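Local atomic coordinates of aminotransferase (Bacillus subtilis, PDB entry 6L1O), a protein that catalyses a pyridoxal-phosphate-dependent amino-group transfer in the biosynthesis of the dipeptide antibiotic bacilysin. Residues B[63-75]-B[266-280]. Numbering follows the deposited sequence.
Sequences FHGYGPFRGYPFL and DHVFVGMFGGLQQAA. With TYR (tyrosine), chain C; PMP (4'-deoxy-4'-aminopyridoxal-5'-phosphate), chain D.
The ring of F63 lies with one face over the backbone of G274, whose CA makes a CH-pi contact 3.8 Å from the ring centroid; Q278 OE1 and the ring of Y72 stand at its edge. At F69, F269 O sits over one face, D266 meets the edge, and V270 CG1 approaches CD1 obliquely. The Y66 ring carries the bound tyrosine on one face, while at its edge Y66 OH donates a 2.6 Å hydrogen bond to O2P of PMP. V270 adds to this wall, splitting its branches: CG1, anti to the backbone N (chi1 -171°), packs on Y66 and F69, and V270 CG2 lies 3.5 Å from CE2 of the bound tyrosine.

Such composite pockets illustrate how aminotransferases of class I build an active site at a dimer interface: both segments lend residues to a site whose cofactor is otherwise held by the second subunit, through S236, S238 and Y209 among others. K104 of that subunit also hydrogen-bonds to the carbonyls of D266 and F269.

Behind the pocket, R70 grips D266 side-on, NE to OD1 and NH2 to OD2 (2.7 Å), the two planar groups only 13° from coplanar. This salt bridge ties the type I turn 68-71 to D266, where the 266-280 segment begins, and a water donates to D266 OD1 and, weakly, to F69 O.

Q277 fastens the other end. Its OE1 takes an almost straight bond from Y72 N (2.9 Å, 175°) on a lone pair in the carbonyl plane, just before helix 73-87, and NE2 donates both to M272 O and to a water shared with P68 O. Beyond it L75 spreads its two methyls, CD2 on Q277 CB and CD1 on A280 CB at 3.9 Å.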
loop_
_atom_site.group_PDB
_atom_site.type_symbol
_atom_site.label_atom_id
_atom_site.label_comp_id
_atom_site.label_asym_id
_atom_site.label_seq_id
_atom_site.Cartn_x
_atom_site.Cartn_y
_atom_site.Cartn_z
ATOM N N PHE B 63 -12.908 -14.649 -1.130
ATOM C CA PHE B 63 -12.044 -13.461 -1.264
ATOM C C PHE B 63 -12.719 -12.147 -0.914
ATOM O O PHE B 63 -12.094 -11.097 -0.922
ATOM C CB PHE B 63 -11.546 -13.388 -2.733
ATOM C CG PHE B 63 -10.667 -14.534 -3.128
ATOM C CD1 PHE B 63 -9.751 -15.063 -2.258
ATOM C CD2 PHE B 63 -10.706 -15.031 -4.436
ATOM C CE1 PHE B 63 -8.901 -16.089 -2.652
ATOM C CE2 PHE B 63 -9.859 -16.072 -4.836
ATOM C CZ PHE B 63 -8.958 -16.613 -3.941
ATOM N N HIS B 64 -14.019 -12.150 -0.648
ATOM C CA HIS B 64 -14.699 -10.932 -0.249
ATOM C C HIS B 64 -14.319 -10.449 1.130
ATOM O O HIS B 64 -14.319 -9.245 1.378
ATOM C CB HIS B 64 -16.206 -11.088 -0.373
ATOM C CG HIS B 64 -16.659 -11.387 -1.776
ATOM N ND1 HIS B 64 -17.979 -11.541 -2.109
ATOM C CD2 HIS B 64 -15.975 -11.577 -2.911
ATOM C CE1 HIS B 64 -18.082 -11.811 -3.392
ATOM N NE2 HIS B 64 -16.875 -11.873 -3.888
ATOM N N GLY B 65 -14.026 -11.392 2.048
ATOM C CA GLY B 65 -13.719 -11.093 3.413
ATOM C C GLY B 65 -12.241 -11.007 3.651
ATOM O O GLY B 65 -11.477 -11.105 2.690
ATOM N N TYR B 66 -11.811 -10.806 4.899
ATOM C CA TYR B 66 -10.399 -10.675 5.212
ATOM C C TYR B 66 -9.649 -11.951 4.920
ATOM O O TYR B 66 -10.109 -13.029 5.213
ATOM C CB TYR B 66 -10.168 -10.258 6.690
ATOM C CG TYR B 66 -10.561 -8.849 7.044
ATOM C CD1 TYR B 66 -9.845 -7.733 6.503
ATOM C CD2 TYR B 66 -11.635 -8.581 7.881
ATOM C CE1 TYR B 66 -10.199 -6.436 6.846
ATOM C CE2 TYR B 66 -11.985 -7.279 8.211
ATOM C CZ TYR B 66 -11.248 -6.199 7.690
ATOM O OH TYR B 66 -11.614 -4.922 7.993
ATOM N N GLY B 67 -8.465 -11.810 4.345
ATOM C CA GLY B 67 -7.596 -12.925 4.068
ATOM C C GLY B 67 -6.393 -12.891 4.988
ATOM O O GLY B 67 -6.310 -12.048 5.860
ATOM N N PRO B 68 -5.443 -13.817 4.774
ATOM C CA PRO B 68 -4.190 -13.870 5.546
ATOM C C PRO B 68 -3.399 -12.578 5.363
ATOM O O PRO B 68 -3.286 -12.118 4.215
ATOM C CB PRO B 68 -3.410 -15.056 4.894
ATOM C CG PRO B 68 -4.382 -15.781 4.052
ATOM C CD PRO B 68 -5.489 -14.810 3.693
ATOM N N PHE B 69 -2.824 -12.044 6.462
ATOM C CA PHE B 69 -2.064 -10.823 6.447
ATOM C C PHE B 69 -0.947 -10.881 5.389
ATOM O O PHE B 69 -0.614 -9.895 4.801
ATOM C CB PHE B 69 -1.411 -10.537 7.816
ATOM C CG PHE B 69 -2.327 -9.938 8.838
ATOM C CD1 PHE B 69 -3.711 -10.112 8.780
ATOM C CD2 PHE B 69 -1.794 -9.255 9.938
ATOM C CE1 PHE B 69 -4.539 -9.558 9.746
ATOM C CE2 PHE B 69 -2.623 -8.715 10.910
ATOM C CZ PHE B 69 -3.995 -8.874 10.802
ATOM N N ARG B 70 -0.362 -12.037 5.196
ATOM C CA ARG B 70 0.854 -12.132 4.410
ATOM C C ARG B 70 0.609 -12.667 3.004
ATOM O O ARG B 70 1.572 -12.945 2.265
ATOM C CB ARG B 70 1.861 -12.975 5.181
ATOM C CG ARG B 70 2.049 -12.389 6.610
ATOM C CD ARG B 70 3.081 -13.103 7.394
ATOM N NE ARG B 70 3.415 -12.342 8.603
ATOM C CZ ARG B 70 4.310 -12.769 9.486
ATOM N NH1 ARG B 70 4.925 -13.932 9.261
ATOM N NH2 ARG B 70 4.608 -12.042 10.552
ATOM N N GLY B 71 -0.659 -12.807 2.648
ATOM C CA GLY B 71 -1.030 -13.310 1.326
ATOM C C GLY B 71 -1.419 -14.741 1.364
ATOM O O GLY B 71 -1.174 -15.428 2.352
ATOM N N TYR B 72 -1.997 -15.222 0.281
ATOM C CA TYR B 72 -2.411 -16.596 0.190
ATOM C C TYR B 72 -1.243 -17.544 -0.146
ATOM O O TYR B 72 -0.429 -17.269 -1.002
ATOM C CB TYR B 72 -3.550 -16.740 -0.789
ATOM C CG TYR B 72 -4.887 -16.353 -0.241
ATOM C CD1 TYR B 72 -5.574 -17.205 0.644
ATOM C CD2 TYR B 72 -5.484 -15.179 -0.590
ATOM C CE1 TYR B 72 -6.801 -16.846 1.190
ATOM C CE2 TYR B 72 -6.701 -14.814 -0.075
ATOM C CZ TYR B 72 -7.377 -15.656 0.793
ATOM O OH TYR B 72 -8.585 -15.303 1.271
ATOM N N PRO B 73 -1.170 -18.698 0.529
ATOM C CA PRO B 73 -0.097 -19.656 0.213
ATOM C C PRO B 73 -0.042 -20.070 -1.271
ATOM O O PRO B 73 1.048 -20.309 -1.753
ATOM C CB PRO B 73 -0.438 -20.881 1.109
ATOM C CG PRO B 73 -1.148 -20.286 2.270
ATOM C CD PRO B 73 -1.994 -19.160 1.682
ATOM N N PHE B 74 -1.173 -20.099 -1.970
ATOM C CA PHE B 74 -1.180 -20.547 -3.367
ATOM C C PHE B 74 -0.343 -19.586 -4.252
ATOM O O PHE B 74 0.242 -19.996 -5.194
ATOM C CB PHE B 74 -2.597 -20.736 -3.959
ATOM C CG PHE B 74 -3.404 -19.443 -4.129
ATOM C CD1 PHE B 74 -3.163 -18.572 -5.207
ATOM C CD2 PHE B 74 -4.453 -19.127 -3.258
ATOM C CE1 PHE B 74 -3.865 -17.423 -5.355
ATOM C CE2 PHE B 74 -5.182 -17.960 -3.392
ATOM C CZ PHE B 74 -4.895 -17.110 -4.454
ATOM N N LEU B 75 -0.309 -18.318 -3.900
ATOM C CA LEU B 75 0.504 -17.353 -4.671
ATOM C C LEU B 75 1.986 -17.490 -4.358
ATOM O O LEU B 75 2.833 -17.452 -5.243
ATOM C CB LEU B 75 0.005 -15.909 -4.422
ATOM C CG LEU B 75 0.831 -14.813 -5.068
ATOM C CD1 LEU B 75 1.040 -15.129 -6.544
ATOM C CD2 LEU B 75 0.171 -13.434 -4.886
ATOM N N ASP B 266 2.471 -6.442 8.709
ATOM C CA ASP B 266 1.410 -6.882 9.572
ATOM C C ASP B 266 0.728 -5.684 10.249
ATOM O O ASP B 266 -0.450 -5.775 10.642
ATOM C CB ASP B 266 1.942 -7.867 10.665
ATOM C CG ASP B 266 2.162 -9.273 10.178
ATOM O OD1 ASP B 266 1.710 -9.672 9.065
ATOM O OD2 ASP B 266 2.828 -10.025 10.944
ATOM N N HIS B 267 1.476 -4.595 10.414
ATOM C CA HIS B 267 0.939 -3.367 11.036
ATOM C C HIS B 267 0.224 -2.423 10.093
ATOM O O HIS B 267 -0.399 -1.455 10.556
ATOM C CB HIS B 267 2.082 -2.630 11.753
ATOM C CG HIS B 267 2.535 -3.343 13.003
ATOM N ND1 HIS B 267 2.060 -3.023 14.257
ATOM C CD2 HIS B 267 3.351 -4.408 13.175
ATOM C CE1 HIS B 267 2.616 -3.828 15.151
ATOM N NE2 HIS B 267 3.377 -4.700 14.514
ATOM N N VAL B 268 0.372 -2.635 8.774
ATOM C CA VAL B 268 -0.124 -1.673 7.787
ATOM C C VAL B 268 -1.185 -2.270 6.832
ATOM O O VAL B 268 -2.128 -1.556 6.373
ATOM C CB VAL B 268 1.051 -1.090 6.984
ATOM C CG1 VAL B 268 0.551 -0.081 5.955
ATOM C CG2 VAL B 268 2.067 -0.440 7.890
ATOM N N PHE B 269 -1.069 -3.573 6.575
ATOM C CA PHE B 269 -1.887 -4.279 5.555
ATOM C C PHE B 269 -2.624 -5.499 6.066
ATOM O O PHE B 269 -2.326 -6.009 7.117
ATOM C CB PHE B 269 -0.993 -4.690 4.407
ATOM C CG PHE B 269 -0.332 -3.535 3.741
ATOM C CD1 PHE B 269 -1.068 -2.515 3.176
ATOM C CD2 PHE B 269 1.021 -3.460 3.709
ATOM C CE1 PHE B 269 -0.419 -1.429 2.562
ATOM C CE2 PHE B 269 1.672 -2.390 3.095
ATOM C CZ PHE B 269 0.951 -1.382 2.527
ATOM N N VAL B 270 -3.642 -5.907 5.335
ATOM C CA VAL B 270 -4.205 -7.223 5.507
ATOM C C VAL B 270 -4.178 -7.887 4.125
ATOM O O VAL B 270 -5.217 -8.054 3.449
ATOM C CB VAL B 270 -5.652 -7.200 6.040
ATOM C CG1 VAL B 270 -6.106 -8.616 6.410
ATOM C CG2 VAL B 270 -5.826 -6.287 7.259
ATOM N N GLY B 271 -2.997 -8.263 3.707
ATOM C CA GLY B 271 -2.829 -8.860 2.376
ATOM C C GLY B 271 -3.282 -7.943 1.263
ATOM O O GLY B 271 -3.121 -6.730 1.320
ATOM N N MET B 272 -3.858 -8.546 0.240
ATOM C CA MET B 272 -4.430 -7.850 -0.879
ATOM C C MET B 272 -5.566 -8.703 -1.493
ATOM O O MET B 272 -5.672 -9.886 -1.179
ATOM C CB MET B 272 -3.349 -7.568 -1.878
ATOM C CG MET B 272 -2.533 -8.747 -2.317
ATOM S SD MET B 272 -1.606 -8.420 -3.858
ATOM C CE MET B 272 -2.921 -7.668 -4.776
ATOM N N PHE B 273 -6.394 -8.123 -2.346
ATOM C CA PHE B 273 -7.561 -8.795 -2.875
ATOM C C PHE B 273 -7.194 -10.127 -3.487
ATOM O O PHE B 273 -6.299 -10.221 -4.320
ATOM C CB PHE B 273 -8.312 -7.908 -3.867
ATOM C CG PHE B 273 -9.609 -8.487 -4.369
ATOM C CD1 PHE B 273 -10.622 -8.808 -3.487
ATOM C CD2 PHE B 273 -9.841 -8.677 -5.736
ATOM C CE1 PHE B 273 -11.827 -9.314 -3.942
ATOM C CE2 PHE B 273 -11.054 -9.155 -6.184
ATOM C CZ PHE B 273 -12.026 -9.509 -5.277
ATOM N N GLY B 274 -7.846 -11.199 -3.028
ATOM C CA GLY B 274 -7.492 -12.525 -3.529
ATOM C C GLY B 274 -7.782 -12.703 -5.019
ATOM O O GLY B 274 -7.198 -13.558 -5.649
ATOM N N GLY B 275 -8.674 -11.892 -5.570
ATOM C CA GLY B 275 -8.920 -11.906 -7.009
ATOM C C GLY B 275 -7.654 -11.505 -7.741
ATOM O O GLY B 275 -7.288 -12.115 -8.731
ATOM N N LEU B 276 -6.981 -10.480 -7.221
ATOM C CA LEU B 276 -5.679 -10.071 -7.732
ATOM C C LEU B 276 -4.606 -11.142 -7.552
ATOM O O LEU B 276 -3.797 -11.365 -8.413
ATOM C CB LEU B 276 -5.255 -8.762 -7.075
ATOM C CG LEU B 276 -6.026 -7.495 -7.473
ATOM C CD1 LEU B 276 -5.506 -6.354 -6.619
ATOM C CD2 LEU B 276 -5.839 -7.189 -8.948
ATOM N N GLN B 277 -4.592 -11.799 -6.399
ATOM C CA GLN B 277 -3.620 -12.851 -6.151
ATOM C C GLN B 277 -3.769 -14.007 -7.116
ATOM O O GLN B 277 -2.787 -14.575 -7.557
ATOM C CB GLN B 277 -3.691 -13.342 -4.688
ATOM C CG GLN B 277 -3.426 -12.210 -3.674
ATOM C CD GLN B 277 -3.186 -12.716 -2.271
ATOM O OE1 GLN B 277 -2.321 -13.584 -2.041
ATOM N NE2 GLN B 277 -3.966 -12.189 -1.322
ATOM N N GLN B 278 -5.008 -14.386 -7.412
ATOM C CA GLN B 278 -5.269 -15.441 -8.339
ATOM C C GLN B 278 -4.837 -15.032 -9.755
ATOM O O GLN B 278 -4.294 -15.820 -10.475
ATOM C CB GLN B 278 -6.769 -15.790 -8.322
ATOM C CG GLN B 278 -7.149 -16.906 -9.241
ATOM C CD GLN B 278 -8.431 -17.653 -8.808
ATOM O OE1 GLN B 278 -8.689 -17.820 -7.625
ATOM N NE2 GLN B 278 -9.227 -18.097 -9.784
ATOM N N ALA B 279 -5.036 -13.775 -10.127
ATOM C CA ALA B 279 -4.527 -13.310 -11.431
ATOM C C ALA B 279 -3.018 -13.371 -11.473
ATOM O O ALA B 279 -2.413 -13.743 -12.497
ATOM C CB ALA B 279 -5.031 -11.898 -11.705
ATOM N N ALA B 280 -2.372 -12.999 -10.373
ATOM C CA ALA B 280 -0.919 -13.027 -10.301
ATOM C C ALA B 280 -0.399 -14.450 -10.448
ATOM O O ALA B 280 0.599 -14.728 -11.148
ATOM C CB ALA B 280 -0.426 -12.420 -9.008
HETATM C CA TYR C . -12.036 -5.610 12.440
HETATM C C TYR C . -11.656 -5.917 13.855
HETATM O O TYR C . -11.439 -4.942 14.609
HETATM C CB TYR C . -11.118 -6.248 11.378
HETATM C CG TYR C . -9.583 -6.148 11.459
HETATM C CD1 TYR C . -8.872 -6.367 12.621
HETATM C CD2 TYR C . -8.856 -5.868 10.322
HETATM C CE1 TYR C . -7.487 -6.300 12.644
HETATM C CE2 TYR C . -7.494 -5.812 10.343
HETATM C CZ TYR C . -6.807 -6.023 11.496
HETATM O OH TYR C . -5.468 -5.943 11.438
HETATM O OXT TYR C . -11.657 -7.110 14.127
HETATM N N1 PMP D . -10.806 1.306 12.077
HETATM C C2 PMP D . -11.629 0.649 12.862
HETATM C C2A PMP D . -12.239 1.294 14.057
HETATM C C3 PMP D . -11.969 -0.752 12.529
HETATM O O3 PMP D . -12.786 -1.548 13.189
HETATM C C4 PMP D . -11.308 -1.282 11.348
HETATM C C4A PMP D . -11.620 -2.669 10.957
HETATM N N4A PMP D . -10.790 -3.353 11.840
HETATM C C5 PMP D . -10.382 -0.460 10.595
HETATM C C6 PMP D . -10.208 0.828 11.028
HETATM C C5A PMP D . -9.669 -1.024 9.378
HETATM O O4P PMP D . -10.469 -1.545 8.380
HETATM P P PMP D . -10.016 -1.764 6.896
HETATM O O1P PMP D . -8.610 -1.688 6.848
HETATM O O2P PMP D . -10.536 -3.031 6.619
HETATM O O3P PMP D . -10.661 -0.741 6.163
HETATM O O HOH W 1 -7.521 -9.254 3.343
HETATM O O HOH W 2 -4.353 -11.864 1.616
HETATM O O HOH W 3 1.909 -8.875 6.437
#